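Side-chain contacts in cytochrome P450 CYP260B1 (Sorangium cellulosum, PDB 5HIW), which belongs to the cytochrome P450 family of haem-containing proteins and holds a protoporphyrin IX with its iron in the largely helical fold: residues Gly66-Gly70 with Ala71-Leu75; Thr105-Ala108 with Arg109-Glu113; Val350-Ser353 with Leu354-Arg358. All coordinates share one frame; numbering follows the deposited sequence.

Contact 1: Gly66-Gly70 with Ala71-Leu75; sequences GIMKG and ALVTL. With HEM (protoporphyrin IX containing Fe), chain B.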
loop_
_atom_site.group_PDB
_atom_site.type_symbol
_atom_site.label_atom_id
_atom_site.label_comp_id
_atom_site.label_asym_id
_atom_site.label_seq_id
_atom_site.Cartn_x
_atom_site.Cartn_y
_atom_site.Cartn_z
ATOM N N GLY A 66 -1.656 -17.221 11.035
ATOM C CA GLY A 66 -1.281 -16.298 12.064
ATOM C C GLY A 66 -2.367 -15.313 12.315
ATOM O O GLY A 66 -3.541 -15.686 12.319
ATOM N N ILE A 67 -1.975 -14.038 12.464
ATOM C CA ILE A 67 -2.890 -12.992 12.877
ATOM C C ILE A 67 -3.794 -12.601 11.721
ATOM O O ILE A 67 -4.770 -11.901 11.951
ATOM C CB ILE A 67 -2.191 -11.726 13.384
ATOM C CG1 ILE A 67 -1.502 -10.945 12.226
ATOM C CG2 ILE A 67 -1.164 -12.018 14.465
ATOM C CD1 ILE A 67 -0.607 -9.823 12.737
ATOM N N MET A 68 -3.489 -13.068 10.535
ATOM C CA MET A 68 -4.372 -12.856 9.388
ATOM C C MET A 68 -5.439 -13.938 9.227
ATOM O O MET A 68 -6.275 -13.848 8.288
ATOM C CB MET A 68 -3.563 -12.812 8.097
ATOM C CG MET A 68 -2.524 -11.698 8.030
ATOM S SD MET A 68 -3.377 -10.126 7.889
ATOM C CE MET A 68 -4.017 -10.352 6.196
ATOM N N LYS A 69 -5.444 -14.948 10.091
ATOM C CA LYS A 69 -6.379 -16.069 9.884
ATOM C C LYS A 69 -7.833 -15.607 9.918
ATOM O O LYS A 69 -8.255 -14.903 10.829
ATOM C CB LYS A 69 -6.136 -17.207 10.891
ATOM C CG LYS A 69 -6.793 -18.530 10.450
ATOM C CD LYS A 69 -6.305 -19.757 11.217
ATOM C CE LYS A 69 -7.040 -19.940 12.537
ATOM N NZ LYS A 69 -6.313 -20.813 13.522
ATOM N N GLY A 70 -8.623 -15.996 8.908
ATOM C CA GLY A 70 -10.055 -15.642 8.909
ATOM C C GLY A 70 -10.358 -14.199 8.582
ATOM O O GLY A 70 -11.491 -13.782 8.695
ATOM N N ALA A 71 -9.339 -13.423 8.148
ATOM C CA ALA A 71 -9.512 -11.990 7.832
ATOM C C ALA A 71 -10.061 -11.780 6.400
ATOM O O ALA A 71 -10.079 -12.700 5.574
ATOM C CB ALA A 71 -8.195 -11.226 8.003
ATOM N N LEU A 72 -10.530 -10.581 6.137
ATOM C CA LEU A 72 -11.169 -10.273 4.849
ATOM C C LEU A 72 -10.489 -10.844 3.584
ATOM O O LEU A 72 -11.131 -11.511 2.728
ATOM C CB LEU A 72 -11.378 -8.753 4.763
ATOM C CG LEU A 72 -11.951 -8.221 3.464
ATOM C CD1 LEU A 72 -13.393 -8.644 3.294
ATOM C CD2 LEU A 72 -11.904 -6.725 3.355
ATOM N N VAL A 73 -9.197 -10.593 3.443
ATOM C CA VAL A 73 -8.491 -11.015 2.262
ATOM C C VAL A 73 -8.371 -12.527 2.051
ATOM O O VAL A 73 -8.109 -12.956 0.959
ATOM C CB VAL A 73 -7.078 -10.370 2.217
ATOM C CG1 VAL A 73 -6.134 -11.059 3.184
ATOM C CG2 VAL A 73 -6.516 -10.431 0.796
ATOM N N THR A 74 -8.560 -13.279 3.096
ATOM C CA THR A 74 -8.512 -14.790 3.087
ATOM C C THR A 74 -9.814 -15.461 2.613
ATOM O O THR A 74 -9.822 -16.675 2.251
ATOM C CB THR A 74 -8.295 -15.345 4.489
ATOM O OG1 THR A 74 -9.459 -15.219 5.367
ATOM C CG2 THR A 74 -7.047 -14.610 5.111
ATOM N N LEU A 75 -10.865 -14.670 2.658
ATOM C CA LEU A 75 -12.240 -15.068 2.363
ATOM C C LEU A 75 -12.546 -15.143 0.871
ATOM O O LEU A 75 -12.021 -14.393 0.055
ATOM C CB LEU A 75 -13.202 -14.068 2.980
ATOM C CG LEU A 75 -13.190 -13.827 4.503
ATOM C CD1 LEU A 75 -14.332 -12.951 4.971
ATOM C CD2 LEU A 75 -13.195 -15.102 5.327
HETATM C CHA HEM B . -6.085 -5.245 -0.452
HETATM C CHB HEM B . -2.484 -2.379 -2.017
HETATM C CHC HEM B . -3.798 0.996 1.132
HETATM C CHD HEM B . -6.647 -2.232 3.234
HETATM C C1A HEM B . -5.053 -4.753 -1.199
HETATM C C2A HEM B . -4.435 -5.403 -2.301
HETATM C C3A HEM B . -3.444 -4.580 -2.769
HETATM C C4A HEM B . -3.373 -3.464 -1.872
HETATM C CMA HEM B . -2.495 -4.883 -3.946
HETATM C CAA HEM B . -4.896 -6.703 -2.950
HETATM C CBA HEM B . -4.384 -7.902 -2.134
HETATM C CGA HEM B . -4.572 -9.198 -2.845
HETATM O O1A HEM B . -5.355 -9.266 -3.848
HETATM O O2A HEM B . -3.815 -10.162 -2.572
HETATM C C1B HEM B . -2.488 -1.255 -1.283
HETATM C C2B HEM B . -1.648 -0.131 -1.594
HETATM C C3B HEM B . -2.046 0.838 -0.694
HETATM C C4B HEM B . -3.090 0.281 0.170
HETATM C CMB HEM B . -0.513 0.023 -2.622
HETATM C CAB HEM B . -1.392 2.123 -0.644
HETATM C CBB HEM B . -1.401 3.027 0.277
HETATM C C1C HEM B . -4.716 0.408 2.001
HETATM C C2C HEM B . -5.337 1.141 3.062
HETATM C C3C HEM B . -6.140 0.207 3.659
HETATM C C4C HEM B . -5.970 -1.052 3.010
HETATM C CMC HEM B . -5.028 2.600 3.294
HETATM C CAC HEM B . -7.048 0.396 4.807
HETATM C CBC HEM B . -7.610 1.574 5.038
HETATM C C1D HEM B . -6.699 -3.304 2.351
HETATM C C2D HEM B . -7.582 -4.460 2.660
HETATM C C3D HEM B . -7.427 -5.305 1.648
HETATM C C4D HEM B . -6.489 -4.651 0.723
HETATM C CMD HEM B . -8.411 -4.692 3.908
HETATM C CAD HEM B . -8.158 -6.636 1.403
HETATM C CBD HEM B . -9.375 -6.351 0.545
HETATM C CGD HEM B . -10.212 -7.605 0.260
HETATM O O1D HEM B . -9.729 -8.776 0.339
HETATM O O2D HEM B . -11.436 -7.501 -0.088
HETATM N NA HEM B . -4.379 -3.533 -0.973
HETATM N NB HEM B . -3.391 -0.909 -0.337
HETATM N NC HEM B . -5.127 -0.850 1.929
HETATM N ND HEM B . -6.041 -3.475 1.179
HETATM FE FE HEM B . -4.776 -2.211 0.421
HETATM O O HOH W 1 -3.151 -3.167 1.730
#

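Contact 2: Thr105-Ala108 with Arg109-Glu113; sequences TPVA and RRVVE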
loop_
_atom_site.group_PDB
_atom_site.type_symbol
_atom_site.label_atom_id
_atom_site.label_comp_id
_atom_site.label_asym_id
_atom_site.label_seq_id
_atom_site.Cartn_x
_atom_site.Cartn_y
_atom_site.Cartn_z
ATOM N N THR A 105 -6.407 16.245 7.417
ATOM C CA THR A 105 -5.916 17.599 7.241
ATOM C C THR A 105 -5.183 18.109 8.489
ATOM O O THR A 105 -4.069 18.631 8.398
ATOM C CB THR A 105 -7.025 18.554 6.729
ATOM O OG1 THR A 105 -7.500 18.045 5.491
ATOM C CG2 THR A 105 -6.541 20.027 6.502
ATOM N N PRO A 106 -5.801 17.944 9.674
ATOM C CA PRO A 106 -5.122 18.358 10.892
ATOM C C PRO A 106 -3.789 17.667 11.081
ATOM O O PRO A 106 -2.775 18.366 11.353
ATOM C CB PRO A 106 -6.090 17.978 11.997
ATOM C CG PRO A 106 -7.375 18.045 11.379
ATOM C CD PRO A 106 -7.192 17.625 9.940
ATOM N N VAL A 107 -3.749 16.371 10.820
ATOM C CA VAL A 107 -2.480 15.618 10.940
ATOM C C VAL A 107 -1.457 16.119 9.940
ATOM O O VAL A 107 -0.314 16.393 10.274
ATOM C CB VAL A 107 -2.658 14.125 10.655
ATOM C CG1 VAL A 107 -1.341 13.433 10.467
ATOM C CG2 VAL A 107 -3.440 13.452 11.740
ATOM N N ALA A 108 -1.872 16.229 8.663
ATOM C CA ALA A 108 -0.985 16.742 7.609
ATOM C C ALA A 108 -0.446 18.120 7.981
ATOM O O ALA A 108 0.742 18.432 7.752
ATOM C CB ALA A 108 -1.738 16.793 6.250
ATOM N N ARG A 109 -1.312 18.989 8.511
ATOM C CA ARG A 109 -0.844 20.322 8.938
ATOM C C ARG A 109 0.245 20.247 9.993
ATOM O O ARG A 109 1.175 21.006 9.915
ATOM C CB ARG A 109 -1.969 21.214 9.504
ATOM C CG ARG A 109 -2.686 21.934 8.367
ATOM C CD ARG A 109 -3.731 22.929 8.827
ATOM N NE ARG A 109 -4.685 23.109 7.737
ATOM C CZ ARG A 109 -4.388 23.698 6.580
ATOM N NH1 ARG A 109 -3.195 24.235 6.333
ATOM N NH2 ARG A 109 -5.311 23.785 5.660
ATOM N N ARG A 110 0.100 19.343 10.950
ATOM C CA ARG A 110 1.057 19.187 12.047
ATOM C C ARG A 110 2.395 18.669 11.457
ATOM O O ARG A 110 3.495 19.126 11.799
ATOM C CB ARG A 110 0.456 18.216 13.074
ATOM C CG ARG A 110 1.258 17.935 14.356
ATOM C CD ARG A 110 0.532 16.958 15.313
ATOM N NE ARG A 110 -0.940 16.934 15.155
ATOM C CZ ARG A 110 -1.655 15.841 14.850
ATOM N NH1 ARG A 110 -1.058 14.660 14.709
ATOM N NH2 ARG A 110 -2.974 15.925 14.692
ATOM N N VAL A 111 2.286 17.691 10.578
ATOM C CA VAL A 111 3.459 17.055 9.974
ATOM C C VAL A 111 4.256 18.089 9.180
ATOM O O VAL A 111 5.498 18.196 9.298
ATOM C CB VAL A 111 3.034 15.816 9.124
ATOM C CG1 VAL A 111 4.193 15.345 8.261
ATOM C CG2 VAL A 111 2.579 14.684 9.981
ATOM N N VAL A 112 3.566 18.907 8.387
ATOM C CA VAL A 112 4.191 19.867 7.530
ATOM C C VAL A 112 4.794 21.022 8.371
ATOM O O VAL A 112 5.918 21.475 8.104
ATOM C CB VAL A 112 3.175 20.428 6.535
ATOM C CG1 VAL A 112 3.690 21.692 5.878
ATOM C CG2 VAL A 112 2.844 19.381 5.474
ATOM N N GLU A 113 4.048 21.455 9.402
ATOM C CA GLU A 113 4.477 22.498 10.345
ATOM C C GLU A 113 5.857 22.193 10.922
ATOM O O GLU A 113 6.695 23.099 11.095
ATOM C CB GLU A 113 3.465 22.640 11.501
ATOM C CG GLU A 113 3.883 23.590 12.626
ATOM C CD GLU A 113 4.005 25.000 12.118
ATOM O OE1 GLU A 113 3.170 25.316 11.259
ATOM O OE2 GLU A 113 4.910 25.771 12.536
#

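Contact 3: Val350-Ser353 with Leu354-Arg358; sequences VGVS and LLLER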
loop_
_atom_site.group_PDB
_atom_site.type_symbol
_atom_site.label_atom_id
_atom_site.label_comp_id
_atom_site.label_asym_id
_atom_site.label_seq_id
_atom_site.Cartn_x
_atom_site.Cartn_y
_atom_site.Cartn_z
ATOM N N VAL A 350 -4.191 15.066 0.209
ATOM C CA VAL A 350 -4.185 16.015 1.296
ATOM C C VAL A 350 -2.792 16.352 1.803
ATOM O O VAL A 350 -2.416 17.532 1.909
ATOM C CB VAL A 350 -5.028 15.541 2.427
ATOM C CG1 VAL A 350 -4.879 16.460 3.639
ATOM C CG2 VAL A 350 -6.473 15.461 1.993
ATOM N N GLY A 351 -2.027 15.323 2.121
ATOM C CA GLY A 351 -0.671 15.500 2.557
ATOM C C GLY A 351 0.195 16.258 1.587
ATOM O O GLY A 351 0.977 17.153 1.971
ATOM N N VAL A 352 0.201 15.779 0.345
ATOM C CA VAL A 352 1.098 16.333 -0.630
ATOM C C VAL A 352 0.719 17.728 -1.042
ATOM O O VAL A 352 1.609 18.587 -1.210
ATOM C CB VAL A 352 1.331 15.341 -1.796
ATOM C CG1 VAL A 352 2.027 16.027 -2.928
ATOM C CG2 VAL A 352 2.154 14.182 -1.318
ATOM N N SER A 353 -0.573 18.016 -1.155
ATOM C CA SER A 353 -1.023 19.385 -1.414
ATOM C C SER A 353 -0.563 20.409 -0.334
ATOM O O SER A 353 -0.074 21.482 -0.655
ATOM C CB SER A 353 -2.533 19.469 -1.665
ATOM O OG SER A 353 -3.321 18.970 -0.608
ATOM N N LEU A 354 -0.612 20.002 0.900
ATOM C CA LEU A 354 -0.178 20.857 1.987
ATOM C C LEU A 354 1.295 21.074 2.008
ATOM O O LEU A 354 1.758 22.199 2.324
ATOM C CB LEU A 354 -0.689 20.323 3.300
ATOM C CG LEU A 354 -2.184 20.518 3.473
ATOM C CD1 LEU A 354 -2.665 19.813 4.712
ATOM C CD2 LEU A 354 -2.591 21.968 3.491
ATOM N N LEU A 355 2.050 20.034 1.692
ATOM C CA LEU A 355 3.531 20.106 1.643
ATOM C C LEU A 355 3.944 21.033 0.521
ATOM O O LEU A 355 4.813 21.927 0.694
ATOM C CB LEU A 355 4.096 18.714 1.397
ATOM C CG LEU A 355 5.611 18.575 1.337
ATOM C CD1 LEU A 355 6.230 18.839 2.702
ATOM C CD2 LEU A 355 6.021 17.195 0.829
ATOM N N LEU A 356 3.308 20.853 -0.638
ATOM C CA LEU A 356 3.656 21.633 -1.876
ATOM C C LEU A 356 3.343 23.090 -1.659
ATOM O O LEU A 356 4.171 23.953 -1.975
ATOM C CB LEU A 356 2.934 21.123 -3.163
ATOM C CG LEU A 356 3.366 19.762 -3.681
ATOM C CD1 LEU A 356 2.526 19.455 -4.911
ATOM C CD2 LEU A 356 4.848 19.631 -4.010
ATOM N N GLU A 357 2.204 23.382 -1.046
ATOM C CA GLU A 357 1.821 24.777 -0.956
ATOM C C GLU A 357 2.688 25.491 0.083
ATOM O O GLU A 357 2.876 26.692 0.002
ATOM C CB GLU A 357 0.344 24.953 -0.651
ATOM C CG GLU A 357 0.039 25.169 0.807
ATOM C CD GLU A 357 -1.336 25.752 1.043
ATOM O OE1 GLU A 357 -2.106 25.135 1.824
ATOM O OE2 GLU A 357 -1.621 26.816 0.439
ATOM N N ARG A 358 3.172 24.754 1.071
ATOM C CA ARG A 358 3.994 25.327 2.129
ATOM C C ARG A 358 5.458 25.535 1.714
ATOM O O ARG A 358 6.118 26.409 2.244
ATOM C CB ARG A 358 3.942 24.456 3.355
ATOM C CG ARG A 358 4.580 25.105 4.590
ATOM C CD ARG A 358 3.699 26.253 5.078
ATOM N NE ARG A 358 4.312 27.024 6.155
ATOM C CZ ARG A 358 5.362 27.849 6.016
ATOM N NH1 ARG A 358 5.962 28.042 4.835
ATOM N NH2 ARG A 358 5.833 28.490 7.088
#

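Contact 1: Gly66-Gly70 with Ala71-Leu75
A type II beta turn carries the chain from Met68 to Ala71, closed by the bond from Ala71 N to Met68 O (3.1 Å), whose donor stands above the carbonyl plane rather than on a lone pair. Gly70, in the third position of the turn, has the positive phi (75°) expected there. The methyl Thr74 CG2 lies 3.4 Å from Met68 O, the acceptor of the turn, while the hydroxyl turns back: Thr74 OG1, set between its own backbone N and carbonyl carbon, donates to Ala71 O (2.6 Å) in the carbonyl plane, on a lone pair. Ala71 O also accepts from Thr74 N, so two bonds from one residue grip it and close the short 3-10 turn of 72-74. This B-C loop of the P450 fold, between strand 58-59 and helix 77-90, forms part of the haem pocket, with Leu72 and Val73 at one propionate. Leu72 CD2 comes to 3.6 Å from haem O2D, and Val73 CG2 lies at the same distance from haem O1D. The Met68 chain, bent at chi2 and chi3, brings its CE across Val73 CG1 at 3.7 Å; Val161 and Leu227 also touch the methionine.

Contact 2: Thr105-Ala108 with Arg109-Glu113
Thr105 and Arg109 lie side by side, one turn apart on helix 93-113, with the methyl CG2 of Thr105 3.8 Å from Arg109 NE and approaching the guanidinium obliquely. CG of this arginine, anti to the carbonyl carbon (chi1 -85°), turns the chain back toward the preceding turn, and extension from CG to NE carries the guanidinium alongside Thr105. Arg110 instead has CG anti to the backbone N (chi1 -178°), and in one of its two modelled conformers a bend at chi3 lays the guanidinium over Val107. One face then rests on Val107 CA, 3.7 Å from the plane and offset toward the rim, while Val107 CG2 is 3.9 Å from Arg110 NH2. The second branch of the valine serves another neighbour: Val107 CG1 runs alongside Val111 CG2 at 4.1 Å. Beneath these contacts, backbone bonds fix the spacing of the side chains, among them Arg109 N to Thr105 O (2.8 Å) and Val111 N to Val107 O (2.9 Å). Thr105 OG1 is itself bonded to Glu100 O, which steadies the threonine and leaves its methyl toward Arg109. Farther out, Val135 of helix 130-140 touches Val107, and Leu354 of helix 341-358 touches Ala108 and Arg109. These are i to i+3 and i+4 contacts on an amphipathic helix, kinked at Pro106, whose nitrogen has no N-H, and packed on both helices as D packs on E and L in the four-helix core of P450s.

Contact 3: Val350-Ser353 with Leu354-Arg358
Val350 and Leu354 lie side by side and point the same way, as do Val352 and Leu356, making two pairs, each of residues one turn apart, the second offset by two residues and so facing another side of helix 341-358. In the first, Val350 CG1 meets Leu354 CD1 at 4.2 Å. The second is slightly closer, with Val352 CG1 4.0 Å from Leu356 CD1 and about as far from CG of the same leucine. Both valines hold CG1 anti to the backbone N, while both leucines start with CG anti to the carbonyl carbon (chi1 -72° in Leu354 and -69° in Leu356). This choice folds each leucine back toward the preceding turn, bringing Leu354 CG to 3.4 Å from Val350 O and Leu356 CG to 3.3 Å from Val352 O. Leu355 is set otherwise: its CG is anti to the backbone N, and its CB is what touches the carbonyl Gly351 O, at 3.5 Å. Each of these carbonyls also accepts the amide of the residue four places on, as in Leu356 N to Val352 O (2.9 Å). Ser353 turns its hydroxyl back along the helix, where OG is hydrogen-bonded to Arg349 O. Helix 341-358 is the L helix of the P450 core, and its faces are divided among neighbours: Leu240 and Leu244 of helix 232-245, the C-terminal part of I, touch Val352, Leu241 touches Leu355, Thr105 of helix 93-113 (D) touches Val350, and Leu362 touches Leu355 and Leu356. The side-chain contacts made within the helix are thus almost wholly dispersive. The Ser353 hydroxyl finds a partner in its own helix, and the CB and CG atoms of the leucines lie against carbonyl oxygens already engaged by i+4 amides.

Contacts 2 and 3 belong to one helix-helix interface, their centres about 9 Å apart. Ala108 CB reaches Leu354 CD1 at 3.5 Å, Thr105 OG1 lies 3.6 Å from Val350 CG1, and Val112 CG1 meets Arg358 CB at 3.8 Å, so successive turns of helices 93-113 and 341-358 pack together. Contact 1 stands apart, its centre about 33 Å from that of contact 2 and about 35 Å from that of contact 3, and it alone of the three lines the haem pocket. The paired helices remain farther from the cofactor: the side chains of Val107 and Val352 are about 14 Å and 12 Å from it.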